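Local coordinates for glycoside hydrolase family 5 (Aspergillus oryzae, PDB 6LA0), which acts as a secreted rutinosidase and, as a family 5 glycoside hydrolase, probably takes part in beta-glucan metabolism, at residues D78-V83 with Y357-G362; W152-N157 with T213-Y218; S330-A335 with W353-F358. All coordinates share one frame; numbering follows the deposited sequence.

Interaction 1: D78-V83 with Y357-G362; sequences DKLASV and YFIDHG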
loop_
_atom_site.group_PDB
_atom_site.type_symbol
_atom_site.label_atom_id
_atom_site.label_comp_id
_atom_site.label_asym_id
_atom_site.label_seq_id
_atom_site.Cartn_x
_atom_site.Cartn_y
_atom_site.Cartn_z
ATOM N N ASP A 78 -18.845 3.095 4.727
ATOM C CA ASP A 78 -19.632 3.682 5.809
ATOM C C ASP A 78 -19.029 3.370 7.174
ATOM O O ASP A 78 -18.929 4.251 8.038
ATOM C CB ASP A 78 -21.066 3.168 5.771
ATOM C CG ASP A 78 -21.793 3.508 4.491
ATOM O OD1 ASP A 78 -21.425 4.482 3.794
ATOM O OD2 ASP A 78 -22.772 2.797 4.203
ATOM N N LYS A 79 -18.647 2.109 7.399
ATOM C CA LYS A 79 -18.066 1.758 8.692
ATOM C C LYS A 79 -16.748 2.491 8.933
ATOM O O LYS A 79 -16.462 2.897 10.065
ATOM C CB LYS A 79 -17.863 0.250 8.796
ATOM C CG LYS A 79 -17.423 -0.184 10.169
ATOM C CD LYS A 79 -17.360 -1.695 10.262
ATOM C CE LYS A 79 -18.711 -2.293 10.626
ATOM N NZ LYS A 79 -18.550 -3.738 10.908
ATOM N N LEU A 80 -15.923 2.660 7.894
ATOM C CA LEU A 80 -14.683 3.424 8.064
ATOM C C LEU A 80 -14.967 4.878 8.416
ATOM O O LEU A 80 -14.343 5.438 9.327
ATOM C CB LEU A 80 -13.828 3.343 6.794
ATOM C CG LEU A 80 -13.271 1.947 6.489
ATOM C CD1 LEU A 80 -12.792 1.826 5.036
ATOM C CD2 LEU A 80 -12.152 1.606 7.482
ATOM N N ALA A 81 -15.913 5.502 7.711
ATOM C CA ALA A 81 -16.247 6.897 7.975
ATOM C C ALA A 81 -16.830 7.095 9.371
ATOM O O ALA A 81 -16.612 8.146 9.989
ATOM C CB ALA A 81 -17.231 7.405 6.925
ATOM N N SER A 82 -17.564 6.100 9.891
ATOM C CA SER A 82 -18.189 6.247 11.203
ATOM C C SER A 82 -17.180 6.520 12.318
ATOM O O SER A 82 -17.575 7.028 13.375
ATOM C CB SER A 82 -19.010 4.997 11.556
ATOM O OG SER A 82 -18.183 3.927 11.981
ATOM N N VAL A 83 -15.903 6.179 12.134
ATOM C CA VAL A 83 -14.883 6.503 13.125
ATOM C C VAL A 83 -13.930 7.584 12.624
ATOM O O VAL A 83 -12.942 7.908 13.304
ATOM C CB VAL A 83 -14.102 5.250 13.577
ATOM C CG1 VAL A 83 -14.980 4.374 14.475
ATOM C CG2 VAL A 83 -13.579 4.482 12.385
ATOM N N TYR A 357 -12.189 -5.042 13.347
ATOM C CA TYR A 357 -12.419 -5.449 14.730
ATOM C C TYR A 357 -12.156 -4.296 15.695
ATOM O O TYR A 357 -12.914 -4.100 16.656
ATOM C CB TYR A 357 -11.551 -6.661 15.056
ATOM C CG TYR A 357 -11.735 -7.173 16.468
ATOM C CD1 TYR A 357 -11.022 -6.621 17.526
ATOM C CD2 TYR A 357 -12.622 -8.206 16.743
ATOM C CE1 TYR A 357 -11.188 -7.073 18.811
ATOM C CE2 TYR A 357 -12.786 -8.675 18.050
ATOM C CZ TYR A 357 -12.068 -8.100 19.070
ATOM O OH TYR A 357 -12.222 -8.559 20.372
ATOM N N PHE A 358 -11.092 -3.517 15.452
ATOM C CA PHE A 358 -10.823 -2.348 16.291
ATOM C C PHE A 358 -11.998 -1.377 16.261
ATOM O O PHE A 358 -12.388 -0.820 17.295
ATOM C CB PHE A 358 -9.563 -1.610 15.828
ATOM C CG PHE A 358 -8.337 -2.464 15.704
ATOM C CD1 PHE A 358 -8.191 -3.630 16.431
ATOM C CD2 PHE A 358 -7.304 -2.072 14.851
ATOM C CE1 PHE A 358 -7.039 -4.401 16.321
ATOM C CE2 PHE A 358 -6.158 -2.839 14.720
ATOM C CZ PHE A 358 -6.027 -4.009 15.455
ATOM N N ILE A 359 -12.566 -1.150 15.070
ATOM C CA ILE A 359 -13.728 -0.275 14.941
ATOM C C ILE A 359 -14.914 -0.856 15.696
ATOM O O ILE A 359 -15.620 -0.144 16.422
ATOM C CB ILE A 359 -14.085 -0.077 13.454
ATOM C CG1 ILE A 359 -13.080 0.845 12.739
ATOM C CG2 ILE A 359 -15.519 0.453 13.311
ATOM C CD1 ILE A 359 -13.422 1.014 11.263
ATOM N N ASP A 360 -15.185 -2.152 15.488
ATOM C CA ASP A 360 -16.390 -2.770 16.039
ATOM C C ASP A 360 -16.358 -2.862 17.563
ATOM O O ASP A 360 -17.417 -2.912 18.193
ATOM C CB ASP A 360 -16.587 -4.172 15.457
ATOM C CG ASP A 360 -17.122 -4.160 14.039
ATOM O OD1 ASP A 360 -17.630 -3.110 13.574
ATOM O OD2 ASP A 360 -17.033 -5.220 13.387
ATOM N N HIS A 361 -15.181 -2.863 18.177
ATOM C CA HIS A 361 -15.094 -2.984 19.625
ATOM C C HIS A 361 -14.677 -1.678 20.288
ATOM O O HIS A 361 -14.231 -1.681 21.437
ATOM C CB HIS A 361 -14.171 -4.151 19.979
ATOM C CG HIS A 361 -14.727 -5.473 19.538
ATOM N ND1 HIS A 361 -15.277 -6.386 20.413
ATOM C CD2 HIS A 361 -14.891 -5.995 18.299
ATOM C CE1 HIS A 361 -15.721 -7.430 19.735
ATOM N NE2 HIS A 361 -15.497 -7.219 18.449
ATOM N N GLY A 362 -14.841 -0.559 19.580
ATOM C CA GLY A 362 -14.731 0.764 20.160
ATOM C C GLY A 362 -13.333 1.295 20.375
ATOM O O GLY A 362 -13.156 2.226 21.165
#

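Interaction 2: W152-N157 with T213-Y218; sequences WGWYYN and TWVLKY. With NAG (2-acetamido-2-deoxy-beta-D-glucopyranose), chain D.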
loop_
_atom_site.group_PDB
_atom_site.type_symbol
_atom_site.label_atom_id
_atom_site.label_comp_id
_atom_site.label_asym_id
_atom_site.label_seq_id
_atom_site.Cartn_x
_atom_site.Cartn_y
_atom_site.Cartn_z
ATOM N N TRP A 152 12.139 -10.498 -10.921
ATOM C CA TRP A 152 12.844 -9.226 -10.757
ATOM C C TRP A 152 13.124 -8.560 -12.101
ATOM O O TRP A 152 14.055 -7.751 -12.201
ATOM C CB TRP A 152 14.175 -9.409 -10.022
ATOM C CG TRP A 152 14.134 -9.621 -8.558
ATOM C CD1 TRP A 152 14.207 -8.666 -7.583
ATOM C CD2 TRP A 152 14.102 -10.882 -7.884
ATOM N NE1 TRP A 152 14.185 -9.260 -6.338
ATOM C CE2 TRP A 152 14.120 -10.619 -6.499
ATOM C CE3 TRP A 152 14.039 -12.211 -8.318
ATOM C CZ2 TRP A 152 14.073 -11.632 -5.550
ATOM C CZ3 TRP A 152 13.998 -13.213 -7.375
ATOM C CH2 TRP A 152 14.019 -12.919 -6.005
ATOM N N GLY A 153 12.356 -8.896 -13.142
ATOM C CA GLY A 153 12.642 -8.499 -14.502
ATOM C C GLY A 153 12.400 -7.047 -14.846
ATOM O O GLY A 153 12.721 -6.628 -15.958
ATOM N N TRP A 154 11.845 -6.267 -13.915
ATOM C CA TRP A 154 11.586 -4.852 -14.172
ATOM C C TRP A 154 12.882 -4.062 -14.327
ATOM O O TRP A 154 12.960 -3.142 -15.157
ATOM C CB TRP A 154 10.739 -4.282 -13.030
ATOM C CG TRP A 154 10.400 -2.819 -13.135
ATOM C CD1 TRP A 154 9.447 -2.261 -13.924
ATOM C CD2 TRP A 154 11.000 -1.741 -12.404
ATOM N NE1 TRP A 154 9.407 -0.907 -13.736
ATOM C CE2 TRP A 154 10.357 -0.559 -12.809
ATOM C CE3 TRP A 154 12.012 -1.666 -11.434
ATOM C CZ2 TRP A 154 10.697 0.689 -12.289
ATOM C CZ3 TRP A 154 12.350 -0.426 -10.917
ATOM C CH2 TRP A 154 11.689 0.732 -11.333
ATOM N N TYR A 155 13.912 -4.420 -13.557
ATOM C CA TYR A 155 15.137 -3.628 -13.496
ATOM C C TYR A 155 15.879 -3.640 -14.833
ATOM O O TYR A 155 16.048 -4.693 -15.454
ATOM C CB TYR A 155 16.037 -4.155 -12.367
ATOM C CG TYR A 155 15.435 -3.919 -11.002
ATOM C CD1 TYR A 155 14.608 -4.874 -10.413
ATOM C CD2 TYR A 155 15.643 -2.723 -10.322
ATOM C CE1 TYR A 155 14.029 -4.657 -9.181
ATOM C CE2 TYR A 155 15.063 -2.494 -9.073
ATOM C CZ TYR A 155 14.254 -3.475 -8.510
ATOM O OH TYR A 155 13.654 -3.282 -7.277
ATOM N N TYR A 156 16.314 -2.446 -15.270
ATOM C CA TYR A 156 17.208 -2.252 -16.410
ATOM C C TYR A 156 16.553 -2.635 -17.737
ATOM O O TYR A 156 17.233 -2.778 -18.754
ATOM C CB TYR A 156 18.522 -3.026 -16.209
ATOM C CG TYR A 156 19.001 -3.060 -14.759
ATOM C CD1 TYR A 156 19.311 -1.887 -14.078
ATOM C CD2 TYR A 156 19.125 -4.261 -14.073
ATOM C CE1 TYR A 156 19.741 -1.913 -12.759
ATOM C CE2 TYR A 156 19.548 -4.303 -12.754
ATOM C CZ TYR A 156 19.858 -3.130 -12.104
ATOM O OH TYR A 156 20.277 -3.186 -10.790
ATOM N N ASN A 157 15.233 -2.788 -17.744
ATOM C CA ASN A 157 14.477 -3.380 -18.852
ATOM C C ASN A 157 13.712 -2.250 -19.526
ATOM O O ASN A 157 12.720 -1.751 -18.985
ATOM C CB ASN A 157 13.557 -4.469 -18.293
ATOM C CG ASN A 157 12.694 -5.152 -19.343
ATOM O OD1 ASN A 157 12.412 -4.616 -20.417
ATOM N ND2 ASN A 157 12.248 -6.359 -19.008
ATOM N N THR A 213 19.605 3.269 -8.847
ATOM C CA THR A 213 19.694 4.205 -9.968
ATOM C C THR A 213 18.530 3.998 -10.933
ATOM O O THR A 213 17.964 4.967 -11.458
ATOM C CB THR A 213 21.034 4.055 -10.686
ATOM O OG1 THR A 213 21.122 2.757 -11.285
ATOM C CG2 THR A 213 22.180 4.223 -9.697
ATOM N N TRP A 214 18.124 2.747 -11.142
ATOM C CA TRP A 214 16.970 2.496 -12.001
ATOM C C TRP A 214 15.689 3.011 -11.355
ATOM O O TRP A 214 14.842 3.601 -12.034
ATOM C CB TRP A 214 16.858 1.001 -12.325
ATOM C CG TRP A 214 15.960 0.728 -13.516
ATOM C CD1 TRP A 214 14.684 0.229 -13.488
ATOM C CD2 TRP A 214 16.271 0.960 -14.902
ATOM N NE1 TRP A 214 14.185 0.142 -14.769
ATOM C CE2 TRP A 214 15.139 0.577 -15.654
ATOM C CE3 TRP A 214 17.399 1.442 -15.576
ATOM C CZ2 TRP A 214 15.102 0.663 -17.057
ATOM C CZ3 TRP A 214 17.357 1.540 -16.975
ATOM C CH2 TRP A 214 16.213 1.151 -17.695
ATOM N N VAL A 215 15.535 2.809 -10.041
ATOM C CA VAL A 215 14.363 3.330 -9.338
ATOM C C VAL A 215 14.296 4.851 -9.461
ATOM O O VAL A 215 13.230 5.422 -9.728
ATOM C CB VAL A 215 14.380 2.879 -7.866
ATOM C CG1 VAL A 215 13.229 3.515 -7.087
ATOM C CG2 VAL A 215 14.293 1.368 -7.796
ATOM N N LEU A 216 15.434 5.530 -9.254
ATOM C CA LEU A 216 15.483 6.983 -9.411
ATOM C C LEU A 216 15.124 7.406 -10.829
ATOM O O LEU A 216 14.362 8.358 -11.022
ATOM C CB LEU A 216 16.871 7.510 -9.047
ATOM C CG LEU A 216 17.002 9.035 -8.963
ATOM C CD1 LEU A 216 16.302 9.567 -7.718
ATOM C CD2 LEU A 216 18.466 9.466 -8.991
ATOM N N LYS A 217 15.684 6.738 -11.833
ATOM C CA LYS A 217 15.273 7.029 -13.211
ATOM C C LYS A 217 13.752 6.987 -13.346
ATOM O O LYS A 217 13.136 7.920 -13.884
ATOM C CB LYS A 217 15.937 6.049 -14.179
ATOM C CG LYS A 217 15.435 6.141 -15.620
ATOM C CD LYS A 217 16.107 5.069 -16.474
ATOM C CE LYS A 217 15.368 4.839 -17.790
ATOM N NZ LYS A 217 15.716 5.890 -18.793
ATOM N N TYR A 218 13.122 5.930 -12.808
ATOM C CA TYR A 218 11.667 5.788 -12.889
ATOM C C TYR A 218 10.944 6.915 -12.163
ATOM O O TYR A 218 10.021 7.524 -12.711
ATOM C CB TYR A 218 11.238 4.440 -12.304
ATOM C CG TYR A 218 9.727 4.195 -12.303
ATOM C CD1 TYR A 218 9.009 4.169 -13.499
ATOM C CD2 TYR A 218 9.036 3.961 -11.117
ATOM C CE1 TYR A 218 7.630 3.937 -13.518
ATOM C CE2 TYR A 218 7.653 3.709 -11.121
ATOM C CZ TYR A 218 6.963 3.697 -12.332
ATOM O OH TYR A 218 5.611 3.470 -12.345
HETATM C C1 NAG D . 11.386 -7.144 -19.845
HETATM C C2 NAG D . 11.544 -8.642 -19.513
HETATM C C3 NAG D . 10.442 -9.474 -20.184
HETATM C C4 NAG D . 9.067 -8.885 -19.899
HETATM C C5 NAG D . 9.052 -7.425 -20.322
HETATM C C6 NAG D . 7.728 -6.745 -20.068
HETATM C C7 NAG D . 13.769 -9.575 -19.061
HETATM C C8 NAG D . 15.065 -10.028 -19.664
HETATM N N2 NAG D . 12.855 -9.117 -19.921
HETATM O O3 NAG D . 10.503 -10.813 -19.705
HETATM O O4 NAG D . 8.061 -9.594 -20.616
HETATM O O5 NAG D . 10.042 -6.721 -19.561
HETATM O O6 NAG D . 7.112 -7.281 -18.907
HETATM O O7 NAG D . 13.558 -9.622 -17.851
HETATM O O HOH W 1 11.923 -0.838 -15.927
#

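Interaction 3: S330-A335 with W353-F358; sequences SCYWTA and WNFEYF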
loop_
_atom_site.group_PDB
_atom_site.type_symbol
_atom_site.label_atom_id
_atom_site.label_comp_id
_atom_site.label_asym_id
_atom_site.label_seq_id
_atom_site.Cartn_x
_atom_site.Cartn_y
_atom_site.Cartn_z
ATOM N N SER A 330 -1.054 8.022 8.865
ATOM C CA SER A 330 -0.795 6.608 8.633
ATOM C C SER A 330 -2.011 5.940 7.998
ATOM O O SER A 330 -3.142 6.415 8.125
ATOM C CB SER A 330 -0.438 5.891 9.946
ATOM O OG SER A 330 -1.561 5.858 10.786
ATOM N N CYS A 331 -1.755 4.819 7.320
ATOM C CA CYS A 331 -2.806 3.916 6.844
ATOM C C CYS A 331 -2.534 2.522 7.392
ATOM O O CYS A 331 -1.484 1.939 7.106
ATOM C CB CYS A 331 -2.855 3.850 5.312
ATOM S SG CYS A 331 -3.676 5.260 4.518
ATOM N N TYR A 332 -3.495 1.958 8.113
ATOM C CA TYR A 332 -3.295 0.625 8.668
ATOM C C TYR A 332 -3.394 -0.440 7.578
ATOM O O TYR A 332 -4.161 -0.308 6.623
ATOM C CB TYR A 332 -4.328 0.350 9.774
ATOM C CG TYR A 332 -3.949 -0.772 10.715
ATOM C CD1 TYR A 332 -3.165 -0.525 11.854
ATOM C CD2 TYR A 332 -4.376 -2.073 10.482
ATOM C CE1 TYR A 332 -2.812 -1.563 12.720
ATOM C CE2 TYR A 332 -4.029 -3.119 11.352
ATOM C CZ TYR A 332 -3.246 -2.855 12.460
ATOM O OH TYR A 332 -2.913 -3.907 13.302
ATOM N N TRP A 333 -2.604 -1.512 7.730
ATOM C CA TRP A 333 -2.747 -2.712 6.908
ATOM C C TRP A 333 -3.415 -3.791 7.760
ATOM O O TRP A 333 -2.763 -4.383 8.620
ATOM C CB TRP A 333 -1.395 -3.211 6.388
ATOM C CG TRP A 333 -1.579 -4.260 5.328
ATOM C CD1 TRP A 333 -1.816 -5.599 5.520
ATOM C CD2 TRP A 333 -1.600 -4.052 3.909
ATOM N NE1 TRP A 333 -1.967 -6.231 4.305
ATOM C CE2 TRP A 333 -1.835 -5.307 3.303
ATOM C CE3 TRP A 333 -1.434 -2.925 3.088
ATOM C CZ2 TRP A 333 -1.910 -5.466 1.926
ATOM C CZ3 TRP A 333 -1.505 -3.092 1.712
ATOM C CH2 TRP A 333 -1.746 -4.355 1.148
ATOM N N THR A 334 -4.697 -4.082 7.511
ATOM C CA THR A 334 -5.495 -3.600 6.383
ATOM C C THR A 334 -6.959 -3.506 6.867
ATOM O O THR A 334 -7.245 -3.848 8.012
ATOM C CB THR A 334 -5.373 -4.553 5.179
ATOM O OG1 THR A 334 -6.205 -4.105 4.102
ATOM C CG2 THR A 334 -5.765 -5.979 5.599
ATOM N N ALA A 335 -7.876 -3.027 6.021
ATOM C CA ALA A 335 -9.237 -2.748 6.486
ATOM C C ALA A 335 -9.942 -4.010 6.978
ATOM O O ALA A 335 -10.565 -4.011 8.055
ATOM C CB ALA A 335 -10.050 -2.083 5.377
ATOM N N TRP A 353 -4.473 -8.010 12.480
ATOM C CA TRP A 353 -4.364 -7.312 11.204
ATOM C C TRP A 353 -5.705 -6.830 10.674
ATOM O O TRP A 353 -5.768 -6.314 9.548
ATOM C CB TRP A 353 -3.719 -8.216 10.158
ATOM C CG TRP A 353 -2.308 -8.599 10.413
ATOM C CD1 TRP A 353 -1.857 -9.512 11.305
ATOM C CD2 TRP A 353 -1.152 -8.110 9.713
ATOM N NE1 TRP A 353 -0.486 -9.620 11.226
ATOM C CE2 TRP A 353 -0.030 -8.764 10.255
ATOM C CE3 TRP A 353 -0.960 -7.181 8.683
ATOM C CZ2 TRP A 353 1.268 -8.523 9.801
ATOM C CZ3 TRP A 353 0.333 -6.942 8.232
ATOM C CH2 TRP A 353 1.427 -7.609 8.793
ATOM N N ASN A 354 -6.768 -6.989 11.446
ATOM C CA ASN A 354 -8.133 -6.746 10.995
ATOM C C ASN A 354 -8.568 -5.425 11.615
ATOM O O ASN A 354 -8.914 -5.369 12.795
ATOM C CB ASN A 354 -9.018 -7.925 11.402
ATOM C CG ASN A 354 -10.456 -7.788 10.941
ATOM O OD1 ASN A 354 -10.738 -7.160 9.919
ATOM N ND2 ASN A 354 -11.378 -8.385 11.698
ATOM N N PHE A 355 -8.514 -4.344 10.831
ATOM C CA PHE A 355 -8.881 -3.039 11.375
ATOM C C PHE A 355 -10.362 -2.970 11.730
ATOM O O PHE A 355 -10.747 -2.197 12.613
ATOM C CB PHE A 355 -8.501 -1.923 10.389
ATOM C CG PHE A 355 -8.437 -0.564 11.016
ATOM C CD1 PHE A 355 -7.335 -0.181 11.756
ATOM C CD2 PHE A 355 -9.497 0.321 10.894
ATOM C CE1 PHE A 355 -7.280 1.076 12.348
ATOM C CE2 PHE A 355 -9.450 1.574 11.478
ATOM C CZ PHE A 355 -8.338 1.955 12.202
ATOM N N GLU A 356 -11.208 -3.769 11.065
ATOM C CA GLU A 356 -12.644 -3.722 11.342
ATOM C C GLU A 356 -12.957 -4.109 12.786
ATOM O O GLU A 356 -13.913 -3.598 13.382
ATOM C CB GLU A 356 -13.399 -4.645 10.381
ATOM C CG GLU A 356 -14.899 -4.704 10.643
ATOM C CD GLU A 356 -15.647 -5.521 9.604
ATOM O OE1 GLU A 356 -15.143 -6.592 9.181
ATOM O OE2 GLU A 356 -16.747 -5.082 9.213
ATOM N N TYR A 357 -12.189 -5.042 13.347
ATOM C CA TYR A 357 -12.419 -5.449 14.730
ATOM C C TYR A 357 -12.156 -4.296 15.695
ATOM O O TYR A 357 -12.914 -4.100 16.656
ATOM C CB TYR A 357 -11.551 -6.661 15.056
ATOM C CG TYR A 357 -11.735 -7.173 16.468
ATOM C CD1 TYR A 357 -11.022 -6.621 17.526
ATOM C CD2 TYR A 357 -12.622 -8.206 16.743
ATOM C CE1 TYR A 357 -11.188 -7.073 18.811
ATOM C CE2 TYR A 357 -12.786 -8.675 18.050
ATOM C CZ TYR A 357 -12.068 -8.100 19.070
ATOM O OH TYR A 357 -12.222 -8.559 20.372
ATOM N N PHE A 358 -11.092 -3.517 15.452
ATOM C CA PHE A 358 -10.823 -2.348 16.291
ATOM C C PHE A 358 -11.998 -1.377 16.261
ATOM O O PHE A 358 -12.388 -0.820 17.295
ATOM C CB PHE A 358 -9.563 -1.610 15.828
ATOM C CG PHE A 358 -8.337 -2.464 15.704
ATOM C CD1 PHE A 358 -8.191 -3.630 16.431
ATOM C CD2 PHE A 358 -7.304 -2.072 14.851
ATOM C CE1 PHE A 358 -7.039 -4.401 16.321
ATOM C CE2 PHE A 358 -6.158 -2.839 14.720
ATOM C CZ PHE A 358 -6.027 -4.009 15.455
#

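Interaction 1: D78-V83 with Y357-G362
K79 and D360 reach across the groove between two helix ends and form a salt bridge, with NZ of K79 2.9 Å from OD1 of D360. The oxygen offers its syn lone pair, on the side of its sister OD2. That second oxygen is held only weakly, its distance from NZ being 3.3 Å. The lysine chain runs straight as far as CD and then bends at chi3 (-86°), which carries the ammonium group to the carboxylate, the two side chains crossing at about a right angle. NZ also pairs with E356, one turn earlier on the helix of D360, so two acidic groups probably share its positive charge.

Beside the ion pair, nearer the protein interior, lies an apolar layer built on I359, whose two branches divide the work. CG2, anti to the backbone N, rests against the aliphatic part of the lysine, 3.7 Å from CG of K79. The longer branch runs extended through CG1 and puts CD1 3.6 Å from CG2 of V83. The same methyl approaches CD2 of L80 at 4.0 Å, with L80 closing the layer from the buried side.

In the next shell, OG of S82 donates to O of K79 at 2.8 Å, while backbone bonds between V83 and L366 fix the chain leaving helix 74-81. Across the groove, helix 355-360 finishes in a Schellman motif: G362, with phi at 79°, is the C-prime residue, Y363 N reaches F358 O, and G362 N reaches I359 O at 3.3 Å. The example illustrates how outer helices of a TIM barrel pack where the ring closes: helix 74-81, which precedes strand 87-92, meets helix 355-360, which follows the last strand.

Interaction 2: W152-N157 with T213-Y218
W214 lays one indole face flat on the 152-157 backbone. CA of Y156 sits over the six-membered ring, 3.5 Å from its centroid and 6° off the normal, and CD of K217 lies against the opposite face. With CG anti to the backbone N (chi1 -163°), the indole projects into the hollow of the loop. That hollow is shaped by a type II turn from W154 to N157, and it belongs to the link between strand 128-133 and helix 158-176 of the TIM barrel, packed here against helix 209-229. W214 turns its edge into the face of W154, CD1 of W214 lying 3.5 Å from CZ3 of W154. W154 drives its own edge into Y218, CZ2 of W154 standing 3.6 Å from CG of Y218, over the tyrosine face, in a second T-shaped pair. CG2 of V215 fills the notch between W154 and Y155. A water bridges the segments, accepting from NE1 of W214 at 2.7 Å and donating to O of W154 at 2.6 Å. ND2 of N157, covalently bound to C1 of the N-acetylglucosamine, donates to O of G153, while its OD1 caps helix 158-176 by accepting from N of A160.

Interaction 3: S330-A335 with W353-F358
The carbonyl oxygen of T334 accepts the backbone N-H of F355 at 3.1 Å from O to N, and the donor comes in nearly along the C=O axis, with a C=O...N angle of 168°. On its other side the same residue donates: N of T334 lies 3.2 Å from O of W353 in a bond straighter at the hydrogen. A third, weak bond joins N of E356 to O of A335. The peptide between W333 and T334 is cis, as is the one after the corresponding tryptophan at the eighth barrel strand in many related glycoside hydrolases. OG1 of T334 is hydrogen-bonded to the backbone of G25 and N23, beside strand 19-23.

Next to these backbone bonds Y332, F355 and F358 form an aromatic cluster. The Y332 ring, its CG anti to the backbone N (chi1 -161°), extends from the strand toward the helix. CG of Y332 is 3.6 Å from CD1 of F355, the two rings meeting obliquely. F358 instead points its edge at the tyrosine face in an offset T-shaped pair, planes at 82°, with CE2 3.7 Å from CZ of Y332. The hydroxyl of Y332 is hydrogen-bonded to Y352 and I301. CE3 of W353 comes 3.6 Å from CD1 of W333, rim against rim.

O of W333 is buried here and has no polar partner in the model; CE3 of W353 approaches it at 3.3 Å. By contrast, the first amides of this short helix are partly satisfied by carbonyls of 330-335, one bond sound and one weak; any helix-dipole contribution would probably be modest.

Followed from the N terminus, the first contact the chain comes to opens at helix 74-81, whose partner in interaction 1 comes only near the C terminus; this contact closes a loop of some 270 residues. Interactions 2 and 3 both open within that span. Interaction 2 closes first, tying the loop before helix 158-176 to helix 209-229, on the opposite side of the chain's centre from the other two and about 40 Å from interaction 1, centre to centre. Interaction 3 follows in series, joining the end of strand 329-332 to helix 355-360 across 17 intervening residues without helix or strand. Interactions 1 and 3 share Y357 and F358, so that helix 355-360 links the barrel wall to helix 74-81.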